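Local atomic coordinates of polyprenyl synthetase (PDB entry 6KD7), a protein that probably acts as a magnesium-dependent prenyltransferase that joins allylic and isopentenyl diphosphates to build geranylgeranyl diphosphate. Residues E160-I165 and F205-D210; T235-K240 and G282-T287. All coordinates share one frame; numbering follows the deposited sequence.

Contact 1: residues E160-I165 and F205-D210; sequences EYLNMI and FQLMDD
D210 OD2 takes the hydroxyl of Y161 on helix 158-183 and probably also the backbone N of Y236 at the start of helix 236-241. The Y161 OH donates to D210 OD2 over a modelled 2.4 Å, a very short hydrogen bond whose exact length deserves caution. The two side chains meet tip to tip, with the phenol ring and the carboxylate turned 50° against each other.

Beside this polar pair the contact is apolar. I165 CB lies 3.8 Å from Q206 CG, and CG2 and CD1 of I165 touch the same methylene. In I165, CG1 stands between the backbone N and the carbonyl carbon (chi1 61°). Beyond it CD1, with chi2 near anti (164°), lies 3.9 Å from L207 CD2; the I165 and L207 side chains cross at about a right angle. The same L207 CD2 sits at the edge of the Y161 ring, 4.4 Å from CE2, while L207 CD1 meets L162 CD2 at 4.3 Å. The helix axes stay 11.4 Å apart, so long side chains bridge the gap.

D209, salt-bridged to K223, and D210 open the second aspartate-rich (DDxxD) motif of the all-helical FPP/GGPP synthase fold, which in this family generally serves magnesium and diphosphate binding.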
ATOM      1  N   GLU A 160     -33.249   2.146  20.339  1.00 35.38           N
ATOM      2  CA  GLU A 160     -32.071   2.938  19.892  1.00 33.72           C
ATOM      3  C   GLU A 160     -31.996   2.911  18.364  1.00 29.48           C
ATOM      4  O   GLU A 160     -31.768   3.939  17.794  1.00 29.65           O
ATOM      5  CB  GLU A 160     -30.779   2.366  20.453  1.00 38.63           C
ATOM      6  CG  GLU A 160     -30.574   2.629  21.935  1.00 38.52           C
ATOM      7  CD  GLU A 160     -29.336   1.885  22.419  1.00 42.50           C
ATOM      8  OE1 GLU A 160     -29.240   0.671  22.195  1.00 40.86           O
ATOM      9  OE2 GLU A 160     -28.426   2.553  22.880  1.00 47.03           O
ATOM     10  N   TYR A 161     -32.217   1.762  17.740  1.00 28.58           N
ATOM     11  CA  TYR A 161     -32.273   1.641  16.266  1.00 30.67           C
ATOM     12  C   TYR A 161     -33.382   2.573  15.710  1.00 33.09           C
ATOM     13  O   TYR A 161     -33.122   3.266  14.708  1.00 29.44           O
ATOM     14  CB  TYR A 161     -32.479   0.188  15.817  1.00 28.83           C
ATOM     15  CG  TYR A 161     -32.419   0.049  14.316  1.00 29.57           C
ATOM     16  CD1 TYR A 161     -31.191   0.106  13.649  1.00 27.27           C
ATOM     17  CD2 TYR A 161     -33.587   0.013  13.551  1.00 29.30           C
ATOM     18  CE1 TYR A 161     -31.127   0.049  12.259  1.00 26.66           C
ATOM     19  CE2 TYR A 161     -33.538  -0.008  12.160  1.00 30.10           C
ATOM     20  CZ  TYR A 161     -32.304  -0.002  11.515  1.00 28.35           C
ATOM     21  OH  TYR A 161     -32.277  -0.008  10.156  1.00 25.89           O
ATOM     22  N   LEU A 162     -34.586   2.601  16.310  1.00 33.37           N
ATOM     23  CA  LEU A 162     -35.709   3.402  15.726  1.00 32.33           C
ATOM     24  C   LEU A 162     -35.394   4.891  15.862  1.00 28.38           C
ATOM     25  O   LEU A 162     -35.637   5.646  14.921  1.00 30.77           O
ATOM     26  CB  LEU A 162     -37.026   3.038  16.410  1.00 30.42           C
ATOM     27  CG  LEU A 162     -37.499   1.613  16.097  1.00 30.45           C
ATOM     28  CD1 LEU A 162     -38.684   1.225  16.987  1.00 31.41           C
ATOM     29  CD2 LEU A 162     -37.823   1.466  14.623  1.00 27.79           C
ATOM     30  N   ASN A 163     -34.792   5.273  16.976  1.00 27.84           N
ATOM     31  CA  ASN A 163     -34.322   6.661  17.198  1.00 29.72           C
ATOM     32  C   ASN A 163     -33.280   7.013  16.125  1.00 30.31           C
ATOM     33  O   ASN A 163     -33.350   8.125  15.551  1.00 29.19           O
ATOM     34  CB  ASN A 163     -33.825   6.835  18.634  1.00 29.82           C
ATOM     35  CG  ASN A 163     -33.396   8.261  18.870  1.00 31.52           C
ATOM     36  OD1 ASN A 163     -34.225   9.135  18.760  1.00 36.67           O
ATOM     37  ND2 ASN A 163     -32.107   8.520  19.031  1.00 33.57           N
ATOM     38  N   MET A 164     -32.367   6.089  15.794  1.00 27.90           N
ATOM     39  CA  MET A 164     -31.305   6.415  14.825  1.00 26.02           C
ATOM     40  C   MET A 164     -31.936   6.630  13.436  1.00 26.27           C
ATOM     41  O   MET A 164     -31.644   7.681  12.784  1.00 25.80           O
ATOM     42  CB  MET A 164     -30.236   5.323  14.823  1.00 27.20           C
ATOM     43  CG  MET A 164     -29.145   5.538  13.776  1.00 26.61           C
ATOM     44  SD  MET A 164     -29.568   4.975  12.117  1.00 25.76           S
ATOM     45  CE  MET A 164     -29.587   3.195  12.351  1.00 25.40           C
ATOM     46  N   ILE A 165     -32.750   5.687  12.959  1.00 25.36           N
ATOM     47  CA  ILE A 165     -33.352   5.839  11.609  1.00 27.97           C
ATOM     48  C   ILE A 165     -34.331   7.021  11.574  1.00 26.87           C
ATOM     49  O   ILE A 165     -34.466   7.676  10.497  1.00 25.64           O
ATOM     50  CB  ILE A 165     -33.988   4.549  11.077  1.00 29.35           C
ATOM     51  CG1 ILE A 165     -35.123   4.040  11.953  1.00 27.34           C
ATOM     52  CG2 ILE A 165     -32.903   3.512  10.819  1.00 30.48           C
ATOM     53  CD1 ILE A 165     -35.980   3.013  11.231  1.00 31.00           C
ATOM     54  N   PHE A 205     -41.080   3.852   5.619  1.00 26.29           N
ATOM     55  CA  PHE A 205     -40.291   3.782   4.365  1.00 30.89           C
ATOM     56  C   PHE A 205     -38.905   3.106   4.652  1.00 32.18           C
ATOM     57  O   PHE A 205     -38.423   2.258   3.884  1.00 29.50           O
ATOM     58  CB  PHE A 205     -40.191   5.199   3.803  1.00 29.46           C
ATOM     59  CG  PHE A 205     -39.555   5.317   2.449  1.00 36.18           C
ATOM     60  CD1 PHE A 205     -40.056   4.591   1.366  1.00 40.70           C
ATOM     61  CD2 PHE A 205     -38.476   6.173   2.245  1.00 37.96           C
ATOM     62  CE1 PHE A 205     -39.481   4.695   0.105  1.00 39.30           C
ATOM     63  CE2 PHE A 205     -37.919   6.293   0.970  1.00 41.67           C
ATOM     64  CZ  PHE A 205     -38.389   5.527  -0.083  1.00 40.67           C
ATOM     65  N   GLN A 206     -38.248   3.489   5.735  1.00 28.80           N
ATOM     66  CA  GLN A 206     -36.892   3.013   6.069  1.00 29.48           C
ATOM     67  C   GLN A 206     -36.990   1.559   6.530  1.00 29.61           C
ATOM     68  O   GLN A 206     -36.125   0.769   6.125  1.00 27.55           O
ATOM     69  CB  GLN A 206     -36.256   3.876   7.140  1.00 27.11           C
ATOM     70  CG  GLN A 206     -34.885   3.387   7.544  1.00 30.78           C
ATOM     71  CD  GLN A 206     -33.931   3.223   6.388  1.00 30.27           C
ATOM     72  OE1 GLN A 206     -33.233   2.218   6.308  1.00 32.31           O
ATOM     73  NE2 GLN A 206     -33.886   4.204   5.509  1.00 28.20           N
ATOM     74  N   LEU A 207     -37.989   1.216   7.337  1.00 28.23           N
ATOM     75  CA  LEU A 207     -38.209  -0.198   7.728  1.00 29.51           C
ATOM     76  C   LEU A 207     -38.443  -1.047   6.482  1.00 31.38           C
ATOM     77  O   LEU A 207     -37.920  -2.198   6.444  1.00 31.08           O
ATOM     78  CB  LEU A 207     -39.300  -0.324   8.777  1.00 29.64           C
ATOM     79  CG  LEU A 207     -38.889   0.269  10.121  1.00 32.78           C
ATOM     80  CD1 LEU A 207     -40.036   0.220  11.096  1.00 39.26           C
ATOM     81  CD2 LEU A 207     -37.697  -0.467  10.712  1.00 36.23           C
ATOM     82  N   MET A 208     -39.115  -0.487   5.477  1.00 30.97           N
ATOM     83  CA  MET A 208     -39.320  -1.180   4.181  1.00 32.57           C
ATOM     84  C   MET A 208     -37.963  -1.367   3.494  1.00 30.05           C
ATOM     85  O   MET A 208     -37.725  -2.442   2.987  1.00 29.97           O
ATOM     86  CB  MET A 208     -40.244  -0.381   3.261  1.00 34.61           C
ATOM     87  CG  MET A 208     -40.605  -1.115   1.991  1.00 42.57           C
ATOM     88  SD  MET A 208     -41.689  -0.187   0.884  1.00 56.23           S
ATOM     89  CE  MET A 208     -40.545   0.946   0.105  1.00 50.65           C
ATOM     90  N   ASP A 209     -37.110  -0.343   3.503  1.00 29.54           N
ATOM     91  CA  ASP A 209     -35.765  -0.452   2.899  1.00 29.47           C
ATOM     92  C   ASP A 209     -34.983  -1.564   3.648  1.00 29.39           C
ATOM     93  O   ASP A 209     -34.389  -2.421   3.001  1.00 29.37           O
ATOM     94  CB  ASP A 209     -35.131   0.932   2.860  1.00 33.30           C
ATOM     95  CG  ASP A 209     -33.679   0.850   2.431  1.00 45.52           C
ATOM     96  OD1 ASP A 209     -32.812   0.599   3.314  1.00 50.37           O
ATOM     97  OD2 ASP A 209     -33.421   0.981   1.213  1.00 51.20           O
ATOM     98  N   ASP A 210     -35.068  -1.644   4.975  1.00 29.60           N
ATOM     99  CA  ASP A 210     -34.383  -2.702   5.743  1.00 30.61           C
ATOM    100  C   ASP A 210     -34.872  -4.055   5.217  1.00 35.50           C
ATOM    101  O   ASP A 210     -34.061  -4.948   5.092  1.00 34.69           O
ATOM    102  CB  ASP A 210     -34.643  -2.572   7.242  1.00 29.81           C
ATOM    103  CG  ASP A 210     -33.909  -1.438   7.933  1.00 29.16           C
ATOM    104  OD1 ASP A 210     -33.161  -0.696   7.236  1.00 26.98           O
ATOM    105  OD2 ASP A 210     -34.055  -1.342   9.168  1.00 33.65           O
TER

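Contact 2: residues T235-K240 and G282-T287; sequences TYLYLK and GGAKAT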
ATOM      1  N   THR A 235     -29.793  -4.078  11.415  1.00 29.53           N
ATOM      2  CA  THR A 235     -31.044  -3.390  11.021  1.00 31.47           C
ATOM      3  C   THR A 235     -32.219  -4.019  11.764  1.00 32.93           C
ATOM      4  O   THR A 235     -32.011  -4.974  12.528  1.00 35.40           O
ATOM      5  CB  THR A 235     -31.254  -3.430   9.516  1.00 29.73           C
ATOM      6  OG1 THR A 235     -31.535  -4.771   9.135  1.00 30.23           O
ATOM      7  CG2 THR A 235     -30.094  -2.873   8.726  1.00 29.92           C
ATOM      8  N   TYR A 236     -33.418  -3.490  11.551  1.00 32.72           N
ATOM      9  CA  TYR A 236     -34.601  -3.946  12.318  1.00 31.56           C
ATOM     10  C   TYR A 236     -34.781  -5.444  12.094  1.00 28.74           C
ATOM     11  O   TYR A 236     -35.099  -6.147  13.033  1.00 31.42           O
ATOM     12  CB  TYR A 236     -35.841  -3.160  11.891  1.00 34.77           C
ATOM     13  CG  TYR A 236     -37.019  -3.293  12.816  1.00 32.02           C
ATOM     14  CD1 TYR A 236     -37.171  -2.452  13.902  1.00 36.84           C
ATOM     15  CD2 TYR A 236     -37.984  -4.256  12.603  1.00 34.73           C
ATOM     16  CE1 TYR A 236     -38.247  -2.567  14.759  1.00 36.91           C
ATOM     17  CE2 TYR A 236     -39.072  -4.380  13.443  1.00 35.28           C
ATOM     18  CZ  TYR A 236     -39.202  -3.535  14.526  1.00 37.57           C
ATOM     19  OH  TYR A 236     -40.270  -3.668  15.351  1.00 46.44           O
ATOM     20  N   LEU A 237     -34.509  -5.892  10.877  1.00 28.26           N
ATOM     21  CA  LEU A 237     -34.651  -7.310  10.488  1.00 31.87           C
ATOM     22  C   LEU A 237     -33.740  -8.164  11.383  1.00 38.20           C
ATOM     23  O   LEU A 237     -34.235  -9.119  11.954  1.00 41.61           O
ATOM     24  CB  LEU A 237     -34.200  -7.350   9.028  1.00 34.23           C
ATOM     25  CG  LEU A 237     -34.665  -8.513   8.167  1.00 34.39           C
ATOM     26  CD1 LEU A 237     -36.114  -8.851   8.440  1.00 43.60           C
ATOM     27  CD2 LEU A 237     -34.451  -8.187   6.705  1.00 31.77           C
ATOM     28  N   TYR A 238     -32.477  -7.783  11.555  1.00 35.15           N
ATOM     29  CA  TYR A 238     -31.551  -8.548  12.431  1.00 35.29           C
ATOM     30  C   TYR A 238     -31.924  -8.420  13.910  1.00 35.06           C
ATOM     31  O   TYR A 238     -31.971  -9.430  14.589  1.00 37.24           O
ATOM     32  CB  TYR A 238     -30.110  -8.088  12.225  1.00 37.38           C
ATOM     33  CG  TYR A 238     -29.116  -8.615  13.228  1.00 39.14           C
ATOM     34  CD1 TYR A 238     -28.842  -7.921  14.389  1.00 39.24           C
ATOM     35  CD2 TYR A 238     -28.437  -9.799  13.010  1.00 39.38           C
ATOM     36  CE1 TYR A 238     -27.924  -8.388  15.311  1.00 43.75           C
ATOM     37  CE2 TYR A 238     -27.520 -10.284  13.921  1.00 40.09           C
ATOM     38  CZ  TYR A 238     -27.262  -9.574  15.077  1.00 41.30           C
ATOM     39  OH  TYR A 238     -26.365 -10.030  15.985  1.00 44.15           O
ATOM     40  N   LEU A 239     -32.252  -7.211  14.355  1.00 32.14           N
ATOM     41  CA  LEU A 239     -32.538  -6.946  15.787  1.00 33.20           C
ATOM     42  C   LEU A 239     -33.732  -7.780  16.259  1.00 38.08           C
ATOM     43  O   LEU A 239     -33.693  -8.251  17.376  1.00 41.35           O
ATOM     44  CB  LEU A 239     -32.776  -5.448  15.982  1.00 36.02           C
ATOM     45  CG  LEU A 239     -31.547  -4.560  15.808  1.00 35.59           C
ATOM     46  CD1 LEU A 239     -31.916  -3.097  15.935  1.00 34.09           C
ATOM     47  CD2 LEU A 239     -30.474  -4.917  16.813  1.00 37.53           C
ATOM     48  N   LYS A 240     -34.742  -7.956  15.416  1.00 39.38           N
ATOM     49  CA  LYS A 240     -35.962  -8.730  15.762  1.00 45.36           C
ATOM     50  C   LYS A 240     -35.647 -10.229  15.668  1.00 41.75           C
ATOM     51  O   LYS A 240     -36.095 -10.974  16.530  1.00 45.97           O
ATOM     52  CB  LYS A 240     -37.128  -8.363  14.838  1.00 42.86           C
ATOM     53  CG  LYS A 240     -37.650  -6.948  14.980  1.00 45.62           C
ATOM     54  CD  LYS A 240     -38.038  -6.565  16.391  1.00 46.49           C
ATOM     55  CE  LYS A 240     -39.376  -7.128  16.810  1.00 44.90           C
ATOM     56  NZ  LYS A 240     -39.613  -6.805  18.236  1.00 47.28           N
ATOM     57  N   GLY A 282     -38.995 -15.383  12.913  1.00 46.09           N
ATOM     58  CA  GLY A 282     -40.099 -14.420  13.114  1.00 48.53           C
ATOM     59  C   GLY A 282     -39.685 -12.976  12.860  1.00 50.23           C
ATOM     60  O   GLY A 282     -40.562 -12.105  12.897  1.00 49.93           O
ATOM     61  N   GLY A 283     -38.396 -12.734  12.598  1.00 48.22           N
ATOM     62  CA  GLY A 283     -37.831 -11.394  12.367  1.00 46.02           C
ATOM     63  C   GLY A 283     -38.407 -10.748  11.121  1.00 42.07           C
ATOM     64  O   GLY A 283     -38.702  -9.539  11.179  1.00 41.66           O
ATOM     65  N   ALA A 284     -38.531 -11.491  10.026  1.00 37.47           N
ATOM     66  CA  ALA A 284     -39.074 -10.965   8.754  1.00 43.87           C
ATOM     67  C   ALA A 284     -40.531 -10.510   8.970  1.00 46.46           C
ATOM     68  O   ALA A 284     -40.868  -9.368   8.647  1.00 43.96           O
ATOM     69  CB  ALA A 284     -38.985 -12.013   7.689  1.00 45.10           C
ATOM     70  N   LYS A 285     -41.341 -11.368   9.579  1.00 50.07           N
ATOM     71  CA  LYS A 285     -42.757 -11.022   9.846  1.00 54.60           C
ATOM     72  C   LYS A 285     -42.821  -9.821  10.791  1.00 49.60           C
ATOM     73  O   LYS A 285     -43.638  -8.946  10.547  1.00 49.65           O
ATOM     74  CB  LYS A 285     -43.489 -12.210  10.472  1.00 54.99           C
ATOM     75  CG  LYS A 285     -44.830 -11.870  11.104  1.00 59.93           C
ATOM     76  CD  LYS A 285     -45.515 -13.035  11.768  1.00 79.97           C
ATOM     77  CE  LYS A 285     -46.756 -12.636  12.542  1.00 87.00           C
ATOM     78  NZ  LYS A 285     -47.602 -13.807  12.873  1.00 82.64           N
ATOM     79  N   ALA A 286     -41.956  -9.775  11.803  1.00 40.51           N
ATOM     80  CA  ALA A 286     -41.995  -8.687  12.797  1.00 39.32           C
ATOM     81  C   ALA A 286     -41.646  -7.365  12.096  1.00 40.84           C
ATOM     82  O   ALA A 286     -42.204  -6.329  12.509  1.00 43.14           O
ATOM     83  CB  ALA A 286     -41.102  -8.968  13.979  1.00 38.32           C
ATOM     84  N   THR A 287     -40.849  -7.433  11.029  1.00 36.02           N
ATOM     85  CA  THR A 287     -40.439  -6.262  10.232  1.00 38.71           C
ATOM     86  C   THR A 287     -41.630  -5.801   9.385  1.00 36.86           C
ATOM     87  O   THR A 287     -41.947  -4.607   9.406  1.00 35.79           O
ATOM     88  CB  THR A 287     -39.164  -6.536   9.421  1.00 33.52           C
ATOM     89  OG1 THR A 287     -38.121  -6.776  10.368  1.00 38.00           O
ATOM     90  CG2 THR A 287     -38.802  -5.366   8.538  1.00 30.89           C
TER
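T287 lies between Y236 and L237, meeting each in a different way. It and Y236 slide past each other in opposite directions, which brings T287 OG1 into the plane of the tyrosine ring at its edge, 3.4 Å from CD2; the neighbouring ring atom CE2 faces the carbonyl O of A286. L237 instead crosses T287 at about a right angle. Its chi2 of 41° carries CD1 to 3.5 Å from T287 OG1, and the same methyl rests 3.7 Å from A284 CA.

The hydroxyl enclosed by these carbons donates to G283 O over 2.9 Å, one turn back in its own helix. T287 N bonds to the same oxygen from the opposite face of the carbonyl plane, with OG1 tilted 29° out of it. An alanine here would probably leave G283 O without its hydroxyl donor and open a gap between Y236 CD2 and L237 CD1.

Farther along, K240 bends at chi2 and chi3 and curls round the A286 methyl, with CE 3.8 Å from A286 CB, while its NZ pairs with E243 in a salt bridge. K240 CB also lies 4.0 Å from G283 CA. Lack of a side chain at G283 permits this approach, since a CB would come tight against L237 O.

The two helix starts, crossing at 126°, are walled in by other helices: L237 also packs on A214 and F215 of helix 188-215 and on F278 of helix 264-281, and Y236 touches V158 of helix 158-183.

How the contacts relate
Contacts 1 and 2 follow one another along the chain and adjoin in space, with centres about 11 Å apart. Helix 236-241 is the common element: its N-terminal turn lies against both helices of contact 1. Y236 serves both contacts, while L237 and K240 add to the packing on the start of helix 283-303. The joint is tight, with Y161 CB 3.3 Å from L239 CD1 and L207 CD2 packed 3.5 Å from Y236 CB. Contact 1 is the nearer to the active site: F205 touches the bound pyrophosphate, and the Q206 side chain comes near a magnesium ion, about 4 Å between nearest atoms. For the Y236 side chain in contact 2 the corresponding nearest-atom distance is about 11 Å.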